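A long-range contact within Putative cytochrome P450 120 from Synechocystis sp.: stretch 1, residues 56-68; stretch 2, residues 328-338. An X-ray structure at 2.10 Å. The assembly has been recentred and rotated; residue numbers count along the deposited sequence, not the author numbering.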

ATOM      1  N   VAL A  56     -13.572 -17.143  -7.170  1.00 21.44           N
ATOM      2  CA  VAL A  56     -13.248 -15.714  -7.307  1.00 20.53           C
ATOM      3  C   VAL A  56     -13.356 -15.259  -8.769  1.00 21.05           C
ATOM      4  O   VAL A  56     -12.844 -15.926  -9.661  1.00 20.62           O
ATOM      5  CB  VAL A  56     -11.823 -15.379  -6.749  1.00 20.66           C
ATOM      6  CG1 VAL A  56     -11.599 -13.855  -6.626  1.00 18.06           C
ATOM      7  CG2 VAL A  56     -11.572 -16.048  -5.359  1.00 19.88           C
ATOM      8  N   ILE A  57     -14.025 -14.125  -8.994  1.00 21.20           N
ATOM      9  CA  ILE A  57     -14.074 -13.491 -10.316  1.00 21.06           C
ATOM     10  C   ILE A  57     -13.141 -12.284 -10.312  1.00 21.11           C
ATOM     11  O   ILE A  57     -13.276 -11.403  -9.475  1.00 21.02           O
ATOM     12  CB  ILE A  57     -15.525 -13.071 -10.709  1.00 20.92           C
ATOM     13  CG1 ILE A  57     -16.465 -14.283 -10.645  1.00 20.87           C
ATOM     14  CG2 ILE A  57     -15.554 -12.425 -12.104  1.00 21.57           C
ATOM     15  CD1 ILE A  57     -17.909 -14.006 -11.064  1.00 20.79           C
ATOM     16  N   PHE A  58     -12.172 -12.277 -11.223  1.00 21.43           N
ATOM     17  CA  PHE A  58     -11.272 -11.139 -11.400  1.00 21.83           C
ATOM     18  C   PHE A  58     -11.811 -10.178 -12.475  1.00 22.19           C
ATOM     19  O   PHE A  58     -12.102 -10.584 -13.603  1.00 21.95           O
ATOM     20  CB  PHE A  58      -9.877 -11.621 -11.801  1.00 21.96           C
ATOM     21  CG  PHE A  58      -9.008 -12.092 -10.642  1.00 22.80           C
ATOM     22  CD1 PHE A  58      -7.733 -11.564 -10.467  1.00 22.03           C
ATOM     23  CD2 PHE A  58      -9.442 -13.082  -9.762  1.00 22.21           C
ATOM     24  CE1 PHE A  58      -6.908 -11.996  -9.420  1.00 21.69           C
ATOM     25  CE2 PHE A  58      -8.624 -13.520  -8.719  1.00 22.90           C
ATOM     26  CZ  PHE A  58      -7.359 -12.978  -8.554  1.00 22.18           C
ATOM     27  N   ILE A  59     -11.921  -8.905 -12.106  1.00 22.38           N
ATOM     28  CA  ILE A  59     -12.347  -7.832 -13.001  1.00 22.50           C
ATOM     29  C   ILE A  59     -11.332  -6.688 -12.953  1.00 22.34           C
ATOM     30  O   ILE A  59     -10.530  -6.603 -12.003  1.00 22.16           O
ATOM     31  CB  ILE A  59     -13.740  -7.277 -12.603  1.00 22.76           C
ATOM     32  CG1 ILE A  59     -13.712  -6.667 -11.181  1.00 23.29           C
ATOM     33  CG2 ILE A  59     -14.804  -8.354 -12.768  1.00 23.69           C
ATOM     34  CD1 ILE A  59     -14.988  -5.942 -10.752  1.00 22.16           C
ATOM     35  N   SER A  60     -11.364  -5.826 -13.973  1.00 21.67           N
ATOM     36  CA  SER A  60     -10.543  -4.590 -14.011  1.00 21.33           C
ATOM     37  C   SER A  60     -11.074  -3.517 -14.987  1.00 21.05           C
ATOM     38  O   SER A  60     -12.008  -3.750 -15.748  1.00 20.24           O
ATOM     39  CB  SER A  60      -9.075  -4.917 -14.320  1.00 21.06           C
ATOM     40  OG  SER A  60      -8.945  -5.430 -15.629  1.00 21.92           O
ATOM     41  N   GLY A  61     -10.463  -2.335 -14.962  1.00 21.33           N
ATOM     42  CA  GLY A  61     -10.908  -1.243 -15.813  1.00 21.15           C
ATOM     43  C   GLY A  61     -11.926  -0.358 -15.130  1.00 21.35           C
ATOM     44  O   GLY A  61     -12.527  -0.745 -14.124  1.00 21.09           O
ATOM     45  N   ALA A  62     -12.122   0.836 -15.697  1.00 21.46           N
ATOM     46  CA  ALA A  62     -12.981   1.866 -15.110  1.00 21.83           C
ATOM     47  C   ALA A  62     -14.403   1.367 -14.793  1.00 22.03           C
ATOM     48  O   ALA A  62     -14.930   1.591 -13.703  1.00 22.34           O
ATOM     49  CB  ALA A  62     -13.028   3.092 -16.020  1.00 21.73           C
ATOM     50  N   LEU A  63     -15.014   0.680 -15.744  1.00 22.27           N
ATOM     51  CA  LEU A  63     -16.409   0.271 -15.603  1.00 22.23           C
ATOM     52  C   LEU A  63     -16.616  -0.810 -14.558  1.00 22.05           C
ATOM     53  O   LEU A  63     -17.595  -0.771 -13.820  1.00 22.11           O
ATOM     54  CB  LEU A  63     -16.999  -0.163 -16.946  1.00 22.55           C
ATOM     55  CG  LEU A  63     -17.254   0.888 -18.037  1.00 22.77           C
ATOM     56  CD1 LEU A  63     -18.407   0.420 -18.871  1.00 24.03           C
ATOM     57  CD2 LEU A  63     -17.563   2.272 -17.482  1.00 23.64           C
ATOM     58  N   ALA A  64     -15.698  -1.774 -14.508  1.00 22.32           N
ATOM     59  CA  ALA A  64     -15.731  -2.821 -13.491  1.00 22.40           C
ATOM     60  C   ALA A  64     -15.481  -2.227 -12.097  1.00 22.63           C
ATOM     61  O   ALA A  64     -16.095  -2.660 -11.112  1.00 22.52           O
ATOM     62  CB  ALA A  64     -14.726  -3.906 -13.811  1.00 22.08           C
ATOM     63  N   ASN A  65     -14.606  -1.219 -12.035  1.00 23.07           N
ATOM     64  CA  ASN A  65     -14.329  -0.489 -10.794  1.00 23.84           C
ATOM     65  C   ASN A  65     -15.523   0.344 -10.352  1.00 24.59           C
ATOM     66  O   ASN A  65     -15.791   0.476  -9.163  1.00 24.18           O
ATOM     67  CB  ASN A  65     -13.088   0.409 -10.924  1.00 23.96           C
ATOM     68  CG  ASN A  65     -11.807  -0.380 -11.066  1.00 23.42           C
ATOM     69  OD1 ASN A  65     -11.767  -1.574 -10.782  1.00 24.64           O
ATOM     70  ND2 ASN A  65     -10.761   0.275 -11.541  1.00 24.51           N
ATOM     71  N   ARG A  66     -16.225   0.913 -11.327  1.00 25.33           N
ATOM     72  CA  ARG A  66     -17.464   1.645 -11.085  1.00 26.40           C
ATOM     73  C   ARG A  66     -18.512   0.719 -10.457  1.00 25.59           C
ATOM     74  O   ARG A  66     -19.046   1.000  -9.401  1.00 25.66           O
ATOM     75  CB  ARG A  66     -17.960   2.264 -12.411  1.00 26.21           C
ATOM     76  CG  ARG A  66     -19.164   3.185 -12.290  1.00 28.48           C
ATOM     77  CD  ARG A  66     -19.670   3.643 -13.659  1.00 29.32           C
ATOM     78  NE  ARG A  66     -18.793   4.638 -14.299  1.00 35.06           N
ATOM     79  CZ  ARG A  66     -18.952   5.098 -15.544  1.00 37.07           C
ATOM     80  NH1 ARG A  66     -19.959   4.664 -16.308  1.00 38.28           N
ATOM     81  NH2 ARG A  66     -18.108   6.001 -16.030  1.00 37.57           N
ATOM     82  N   PHE A  67     -18.778  -0.397 -11.125  1.00 26.12           N
ATOM     83  CA  PHE A  67     -19.649  -1.473 -10.642  1.00 25.98           C
ATOM     84  C   PHE A  67     -19.374  -1.879  -9.174  1.00 26.12           C
ATOM     85  O   PHE A  67     -20.296  -1.941  -8.331  1.00 24.77           O
ATOM     86  CB  PHE A  67     -19.503  -2.657 -11.629  1.00 26.48           C
ATOM     87  CG  PHE A  67     -20.007  -3.983 -11.116  1.00 27.32           C
ATOM     88  CD1 PHE A  67     -21.368  -4.204 -10.898  1.00 29.44           C
ATOM     89  CD2 PHE A  67     -19.119  -5.024 -10.888  1.00 28.94           C
ATOM     90  CE1 PHE A  67     -21.830  -5.440 -10.428  1.00 29.47           C
ATOM     91  CE2 PHE A  67     -19.573  -6.265 -10.421  1.00 29.97           C
ATOM     92  CZ  PHE A  67     -20.935  -6.470 -10.192  1.00 28.58           C
ATOM     93  N   LEU A  68     -18.100  -2.132  -8.877  1.00 26.35           N
ATOM     94  CA  LEU A  68     -17.682  -2.586  -7.549  1.00 26.99           C
ATOM     95  C   LEU A  68     -17.792  -1.491  -6.484  1.00 26.85           C
ATOM     96  O   LEU A  68     -17.963  -1.794  -5.319  1.00 26.94           O
ATOM     97  CB  LEU A  68     -16.260  -3.164  -7.617  1.00 26.89           C
ATOM     98  CG  LEU A  68     -15.781  -4.058  -6.472  1.00 27.68           C
ATOM     99  CD1 LEU A  68     -16.417  -5.446  -6.482  1.00 27.68           C
ATOM    100  CD2 LEU A  68     -14.299  -4.176  -6.581  1.00 27.99           C
ATOM    101  N   ASP A 328     -26.915 -11.530  -5.369  1.00 38.02           N
ATOM    102  CA  ASP A 328     -26.700 -12.110  -6.692  1.00 38.19           C
ATOM    103  C   ASP A 328     -26.641 -10.950  -7.689  1.00 38.25           C
ATOM    104  O   ASP A 328     -27.468 -10.028  -7.631  1.00 38.68           O
ATOM    105  CB  ASP A 328     -27.879 -13.032  -7.026  1.00 38.27           C
ATOM    106  CG  ASP A 328     -27.460 -14.325  -7.694  1.00 39.09           C
ATOM    107  OD1 ASP A 328     -27.923 -14.551  -8.839  1.00 40.86           O
ATOM    108  OD2 ASP A 328     -26.697 -15.122  -7.088  1.00 38.00           O
ATOM    109  N   CYS A 329     -25.664 -10.973  -8.592  1.00 38.04           N
ATOM    110  CA  CYS A 329     -25.451  -9.845  -9.508  1.00 37.81           C
ATOM    111  C   CYS A 329     -25.153 -10.284 -10.936  1.00 36.78           C
ATOM    112  O   CYS A 329     -24.863 -11.448 -11.182  1.00 36.67           O
ATOM    113  CB  CYS A 329     -24.318  -8.940  -8.992  1.00 38.04           C
ATOM    114  SG  CYS A 329     -24.849  -7.622  -7.866  1.00 41.75           S
ATOM    115  N   GLN A 330     -25.232  -9.340 -11.870  1.00 35.89           N
ATOM    116  CA  GLN A 330     -24.742  -9.560 -13.228  1.00 35.41           C
ATOM    117  C   GLN A 330     -23.876  -8.387 -13.683  1.00 34.12           C
ATOM    118  O   GLN A 330     -24.110  -7.246 -13.298  1.00 34.09           O
ATOM    119  CB  GLN A 330     -25.890  -9.795 -14.220  1.00 35.35           C
ATOM    120  CG  GLN A 330     -26.873  -8.618 -14.388  1.00 36.26           C
ATOM    121  CD  GLN A 330     -27.664  -8.688 -15.691  1.00 36.61           C
ATOM    122  OE1 GLN A 330     -27.117  -8.484 -16.782  1.00 37.78           O
ATOM    123  NE2 GLN A 330     -28.953  -8.991 -15.583  1.00 37.37           N
ATOM    124  N   PHE A 331     -22.875  -8.672 -14.505  1.00 33.01           N
ATOM    125  CA  PHE A 331     -22.017  -7.617 -15.035  1.00 31.62           C
ATOM    126  C   PHE A 331     -21.522  -8.017 -16.400  1.00 30.96           C
ATOM    127  O   PHE A 331     -21.019  -9.122 -16.582  1.00 31.14           O
ATOM    128  CB  PHE A 331     -20.846  -7.285 -14.087  1.00 30.98           C
ATOM    129  CG  PHE A 331     -19.881  -6.258 -14.641  1.00 30.25           C
ATOM    130  CD1 PHE A 331     -20.306  -4.949 -14.907  1.00 29.53           C
ATOM    131  CD2 PHE A 331     -18.554  -6.597 -14.899  1.00 28.23           C
ATOM    132  CE1 PHE A 331     -19.422  -3.997 -15.441  1.00 28.54           C
ATOM    133  CE2 PHE A 331     -17.656  -5.646 -15.423  1.00 27.98           C
ATOM    134  CZ  PHE A 331     -18.098  -4.347 -15.698  1.00 27.64           C
ATOM    135  N   GLN A 332     -21.677  -7.105 -17.357  1.00 30.49           N
ATOM    136  CA  GLN A 332     -21.331  -7.351 -18.756  1.00 30.11           C
ATOM    137  C   GLN A 332     -21.669  -8.769 -19.217  1.00 29.43           C
ATOM    138  O   GLN A 332     -20.825  -9.475 -19.775  1.00 29.78           O
ATOM    139  CB  GLN A 332     -19.870  -6.966 -19.038  1.00 30.18           C
ATOM    140  CG  GLN A 332     -19.728  -5.493 -19.420  1.00 31.27           C
ATOM    141  CD  GLN A 332     -18.328  -4.929 -19.254  1.00 33.01           C
ATOM    142  OE1 GLN A 332     -18.142  -3.705 -19.256  1.00 33.29           O
ATOM    143  NE2 GLN A 332     -17.337  -5.805 -19.112  1.00 33.65           N
ATOM    144  N   GLY A 333     -22.910  -9.177 -18.959  1.00 28.63           N
ATOM    145  CA  GLY A 333     -23.427 -10.448 -19.438  1.00 28.43           C
ATOM    146  C   GLY A 333     -23.136 -11.695 -18.621  1.00 28.54           C
ATOM    147  O   GLY A 333     -23.523 -12.796 -19.024  1.00 28.54           O
ATOM    148  N   PHE A 334     -22.454 -11.547 -17.488  1.00 28.46           N
ATOM    149  CA  PHE A 334     -22.158 -12.704 -16.624  1.00 28.34           C
ATOM    150  C   PHE A 334     -22.929 -12.702 -15.304  1.00 28.24           C
ATOM    151  O   PHE A 334     -23.178 -11.653 -14.724  1.00 28.18           O
ATOM    152  CB  PHE A 334     -20.660 -12.800 -16.330  1.00 28.28           C
ATOM    153  CG  PHE A 334     -19.824 -13.137 -17.527  1.00 27.90           C
ATOM    154  CD1 PHE A 334     -19.881 -14.405 -18.099  1.00 27.86           C
ATOM    155  CD2 PHE A 334     -18.969 -12.189 -18.077  1.00 27.67           C
ATOM    156  CE1 PHE A 334     -19.095 -14.722 -19.201  1.00 28.65           C
ATOM    157  CE2 PHE A 334     -18.185 -12.489 -19.176  1.00 28.29           C
ATOM    158  CZ  PHE A 334     -18.242 -13.759 -19.741  1.00 28.41           C
ATOM    159  N   HIS A 335     -23.308 -13.892 -14.849  1.00 28.58           N
ATOM    160  CA  HIS A 335     -23.854 -14.077 -13.510  1.00 28.27           C
ATOM    161  C   HIS A 335     -22.696 -14.006 -12.507  1.00 28.10           C
ATOM    162  O   HIS A 335     -21.727 -14.749 -12.628  1.00 28.16           O
ATOM    163  CB  HIS A 335     -24.575 -15.430 -13.440  1.00 28.35           C
ATOM    164  CG  HIS A 335     -25.174 -15.744 -12.107  1.00 28.14           C
ATOM    165  ND1 HIS A 335     -25.225 -17.026 -11.604  1.00 28.70           N
ATOM    166  CD2 HIS A 335     -25.754 -14.951 -11.173  1.00 28.25           C
ATOM    167  CE1 HIS A 335     -25.806 -17.011 -10.417  1.00 28.16           C
ATOM    168  NE2 HIS A 335     -26.130 -15.765 -10.129  1.00 26.73           N
ATOM    169  N   PHE A 336     -22.774 -13.051 -11.576  1.00 27.81           N
ATOM    170  CA  PHE A 336     -21.852 -12.955 -10.440  1.00 27.41           C
ATOM    171  C   PHE A 336     -22.603 -13.537  -9.234  1.00 26.83           C
ATOM    172  O   PHE A 336     -23.397 -12.838  -8.598  1.00 26.81           O
ATOM    173  CB  PHE A 336     -21.440 -11.490 -10.174  1.00 27.24           C
ATOM    174  CG  PHE A 336     -20.346 -10.965 -11.089  1.00 27.48           C
ATOM    175  CD1 PHE A 336     -19.185 -10.416 -10.556  1.00 27.22           C
ATOM    176  CD2 PHE A 336     -20.486 -10.999 -12.481  1.00 28.64           C
ATOM    177  CE1 PHE A 336     -18.176  -9.910 -11.393  1.00 28.02           C
ATOM    178  CE2 PHE A 336     -19.485 -10.509 -13.319  1.00 28.75           C
ATOM    179  CZ  PHE A 336     -18.333  -9.953 -12.774  1.00 28.45           C
ATOM    180  N   PRO A 337     -22.388 -14.832  -8.943  1.00 26.69           N
ATOM    181  CA  PRO A 337     -23.203 -15.547  -7.945  1.00 26.78           C
ATOM    182  C   PRO A 337     -22.978 -15.130  -6.490  1.00 27.32           C
ATOM    183  O   PRO A 337     -21.844 -14.917  -6.056  1.00 27.20           O
ATOM    184  CB  PRO A 337     -22.808 -17.011  -8.154  1.00 26.93           C
ATOM    185  CG  PRO A 337     -22.058 -17.039  -9.503  1.00 26.23           C
ATOM    186  CD  PRO A 337     -21.394 -15.718  -9.571  1.00 26.13           C
ATOM    187  N   LYS A 338     -24.075 -15.012  -5.746  1.00 27.88           N
ATOM    188  CA  LYS A 338     -24.031 -14.729  -4.310  1.00 28.05           C
ATOM    189  C   LYS A 338     -23.029 -15.628  -3.563  1.00 27.79           C
ATOM    190  O   LYS A 338     -23.014 -16.849  -3.748  1.00 28.29           O
ATOM    191  CB  LYS A 338     -25.444 -14.856  -3.721  1.00 28.14           C
ATOM    192  CG  LYS A 338     -25.499 -14.852  -2.207  1.00 29.27           C
ATOM    193  CD  LYS A 338     -26.887 -14.546  -1.702  1.00 31.92           C
ATOM    194  CE  LYS A 338     -26.916 -14.565  -0.191  1.00 33.33           C
ATOM    195  NZ  LYS A 338     -26.637 -15.938   0.332  1.00 36.92           N
TER

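Side-chain packing, with no hydrogen bond across the interface, joins a strand and the helix after it (residues 56-68) to a β-hairpin (residues 328-338), burying 450 Å² in all. Aromatic pairs form the centre. The rings of Phe-67 and Phe-331 lie in an offset stack, centroids 4.8 Å apart and planes 8° from parallel; both have chi1 in t, and the flat rings let helix and strand 329-331 pack with CG of Phe-67 3.9 Å from CD1 of Phe-331. Phe-331 CB also makes a CH-pi contact, 4.0 Å from the Phe-67 ring centroid. Phe-67 turns its edge toward the face of Phe-336 (planes at 76°; CE2 of Phe-67 to CE1 of Phe-336, 4.0 Å), so one side chain engages both hairpin strands. Aliphatic contacts extend the patch. Ile-57 CD1 sits over the Phe-336 ring, 3.9 Å from its centroid, while Ile-59 CG2 meets the ring edge at Phe-336 CZ (3.9 Å); Ile-57 and Ile-59, alternate residues of their strand, both point toward the hairpin. Small Ala-64 lets the Phe-331 ring close on the helix backbone, Ala-64 CA to Phe-331 CZ being 3.6 Å. Within the hairpin, backbone hydrogen bonds pair Cys-329 with Phe-336 and Phe-331 with Phe-334, flanking a type I' turn whose Gly-333 has positive phi.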